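Local coordinates for PAAR motif family protein (Pseudomonas aeruginosa, PDB 6XRF) that is probably a type VI secretion effector that joins the secretion spike through its PAAR domain, this chain being its hydrophobic, helical N-terminal part, at residues 6-9 and 10-14. Numbering follows the deposited sequence.
Sequences AARL and GDEIA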
ATOM      1  N   ALA C   6       0.020  -4.741 -11.141  1.00 57.91           N
ATOM      2  CA  ALA C   6      -1.162  -3.930 -10.871  1.00 55.69           C
ATOM      3  C   ALA C   6      -2.434  -4.715 -11.163  1.00 54.32           C
ATOM      4  O   ALA C   6      -3.412  -4.633 -10.411  1.00 54.29           O
ATOM      5  CB  ALA C   6      -1.123  -2.645 -11.698  1.00 54.93           C
ATOM      6  N   ALA C   7      -2.439  -5.492 -12.247  1.00 52.44           N
ATOM      7  CA  ALA C   7      -3.595  -6.326 -12.548  1.00 52.49           C
ATOM      8  C   ALA C   7      -3.740  -7.439 -11.518  1.00 53.14           C
ATOM      9  O   ALA C   7      -4.837  -7.689 -11.006  1.00 52.03           O
ATOM     10  CB  ALA C   7      -3.479  -6.904 -13.958  1.00 55.66           C
ATOM     11  N   ARG C   8      -2.638  -8.125 -11.198  1.00 54.22           N
ATOM     12  CA  ARG C   8      -2.699  -9.172 -10.183  1.00 53.39           C
ATOM     13  C   ARG C   8      -3.172  -8.600  -8.852  1.00 54.15           C
ATOM     14  O   ARG C   8      -4.065  -9.161  -8.202  1.00 54.18           O
ATOM     15  CB  ARG C   8      -1.334  -9.846 -10.034  1.00 53.01           C
ATOM     16  CG  ARG C   8      -1.345 -11.093  -9.143  1.00 51.75           C
ATOM     17  CD  ARG C   8      -0.011 -11.839  -9.170  1.00 55.67           C
ATOM     18  NE  ARG C   8       0.168 -12.668  -7.975  1.00 58.60           N
ATOM     19  CZ  ARG C   8       1.203 -13.478  -7.755  1.00 61.35           C
ATOM     20  NH1 ARG C   8       2.175 -13.591  -8.650  1.00 64.18           N
ATOM     21  NH2 ARG C   8       1.264 -14.181  -6.635  1.00 61.71           N
ATOM     22  N   LEU C   9      -2.597  -7.469  -8.435  1.00 41.90           N
ATOM     23  CA  LEU C   9      -2.963  -6.885  -7.147  1.00 41.73           C
ATOM     24  C   LEU C   9      -4.429  -6.477  -7.134  1.00 42.07           C
ATOM     25  O   LEU C   9      -5.186  -6.865  -6.238  1.00 42.67           O
ATOM     26  CB  LEU C   9      -2.066  -5.684  -6.841  1.00 41.54           C
ATOM     27  CG  LEU C   9      -2.092  -5.140  -5.413  1.00 40.68           C
ATOM     28  CD1 LEU C   9      -1.916  -6.238  -4.374  1.00 42.16           C
ATOM     29  CD2 LEU C   9      -0.998  -4.083  -5.248  1.00 42.03           C
ATOM     30  N   GLY C  10      -4.848  -5.692  -8.128  1.00 41.13           N
ATOM     31  CA  GLY C  10      -6.236  -5.264  -8.182  1.00 41.68           C
ATOM     32  C   GLY C  10      -7.204  -6.430  -8.219  1.00 43.54           C
ATOM     33  O   GLY C  10      -8.281  -6.375  -7.621  1.00 46.34           O
ATOM     34  N   ASP C  11      -6.832  -7.502  -8.920  1.00 43.14           N
ATOM     35  CA  ASP C  11      -7.663  -8.700  -8.937  1.00 45.63           C
ATOM     36  C   ASP C  11      -7.702  -9.358  -7.563  1.00 44.50           C
ATOM     37  O   ASP C  11      -8.778  -9.687  -7.049  1.00 43.71           O
ATOM     38  CB  ASP C  11      -7.138  -9.683  -9.983  1.00 48.91           C
ATOM     39  CG  ASP C  11      -7.997 -10.921 -10.097  1.00 53.05           C
ATOM     40  OD1 ASP C  11      -9.100 -10.822 -10.671  1.00 54.86           O
ATOM     41  OD2 ASP C  11      -7.573 -11.993  -9.613  1.00 54.62           O
ATOM     42  N   GLU C  12      -6.534  -9.561  -6.952  1.00 44.54           N
ATOM     43  CA  GLU C  12      -6.482 -10.264  -5.675  1.00 44.13           C
ATOM     44  C   GLU C  12      -7.291  -9.540  -4.604  1.00 44.25           C
ATOM     45  O   GLU C  12      -8.054 -10.170  -3.863  1.00 43.55           O
ATOM     46  CB  GLU C  12      -5.027 -10.432  -5.230  1.00 43.24           C
ATOM     47  CG  GLU C  12      -4.452 -11.813  -5.540  1.00 45.63           C
ATOM     48  CD  GLU C  12      -2.941 -11.874  -5.406  1.00 45.53           C
ATOM     49  OE1 GLU C  12      -2.364 -10.978  -4.760  1.00 44.92           O
ATOM     50  OE2 GLU C  12      -2.328 -12.817  -5.957  1.00 47.12           O
ATOM     51  N   ILE C  13      -7.154  -8.215  -4.517  1.00 45.37           N
ATOM     52  CA  ILE C  13      -7.840  -7.476  -3.464  1.00 46.91           C
ATOM     53  C   ILE C  13      -9.344  -7.465  -3.693  1.00 50.45           C
ATOM     54  O   ILE C  13     -10.123  -7.445  -2.733  1.00 52.73           O
ATOM     55  CB  ILE C  13      -7.268  -6.052  -3.370  1.00 47.49           C
ATOM     56  CG1 ILE C  13      -5.895  -6.099  -2.697  1.00 52.12           C
ATOM     57  CG2 ILE C  13      -8.214  -5.143  -2.599  1.00 46.96           C
ATOM     58  CD1 ILE C  13      -4.926  -5.064  -3.206  1.00 55.22           C
ATOM     59  N   ALA C  14      -9.781  -7.481  -4.953  1.00 50.12           N
ATOM     60  CA  ALA C  14     -11.213  -7.516  -5.225  1.00 52.33           C
ATOM     61  C   ALA C  14     -11.847  -8.782  -4.661  1.00 53.15           C
ATOM     62  O   ALA C  14     -12.987  -8.756  -4.182  1.00 54.96           O
ATOM     63  CB  ALA C  14     -11.463  -7.415  -6.730  1.00 53.10           C
TER
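Leu9 and Ile13 lie one turn apart on helix 3-14 and make the apolar, buried side of this local contact. Their delta methyls meet, with Leu9 CD1 3.4 Å from Ile13 CD1. The Leu9 CG branch point is nearly as near, 3.6 Å from Ile13 CD1. The two side chains cross at a slant rather than running alongside. Ile13 CG1 lies beside its backbone N (chi1 -75°), on the side of the preceding turn, and CD1 goes on from there to Leu9. Leu9 also packs on Leu46, Val49 and Ile50 of helix 45-57, so this face joins the first helix to the last.

The backbone is a regular alpha helix with i to i+4 bonds. Gly10 N donates to Ala6 O, Asp11 N to Ala7 O and Glu12 N to Arg8 O. Ile13 N completes the series on Leu9 O at 2.9 Å. Gly10 O accepts a hydrogen bond from a polar side chain of another protein's chain, and Asp11 OD2 forms a salt bridge with a basic side chain of that chain. Ala7 packs on an aromatic side chain of the same partner and Ile13 on an apolar one, consistent with a hydrophobic effector segment held by a chaperone.

Arg8 and Glu12 form the looser, partly exposed side. They run side by side and point the same way. Arg8 is extended from CG to NE, which carries NE up to the carboxylate. A single salt bridge links them, with Arg8 NE 3.2 Å from Glu12 OE2. The N-H points almost straight at the oxygen (168°), which lies in the guanidinium plane at its edge. The donor stands above the carboxylate plane, and the two flat groups are nearly perpendicular (85°). Glu12 OE2 also lies 3.8 Å from Arg8 CG, alongside the aliphatic stem.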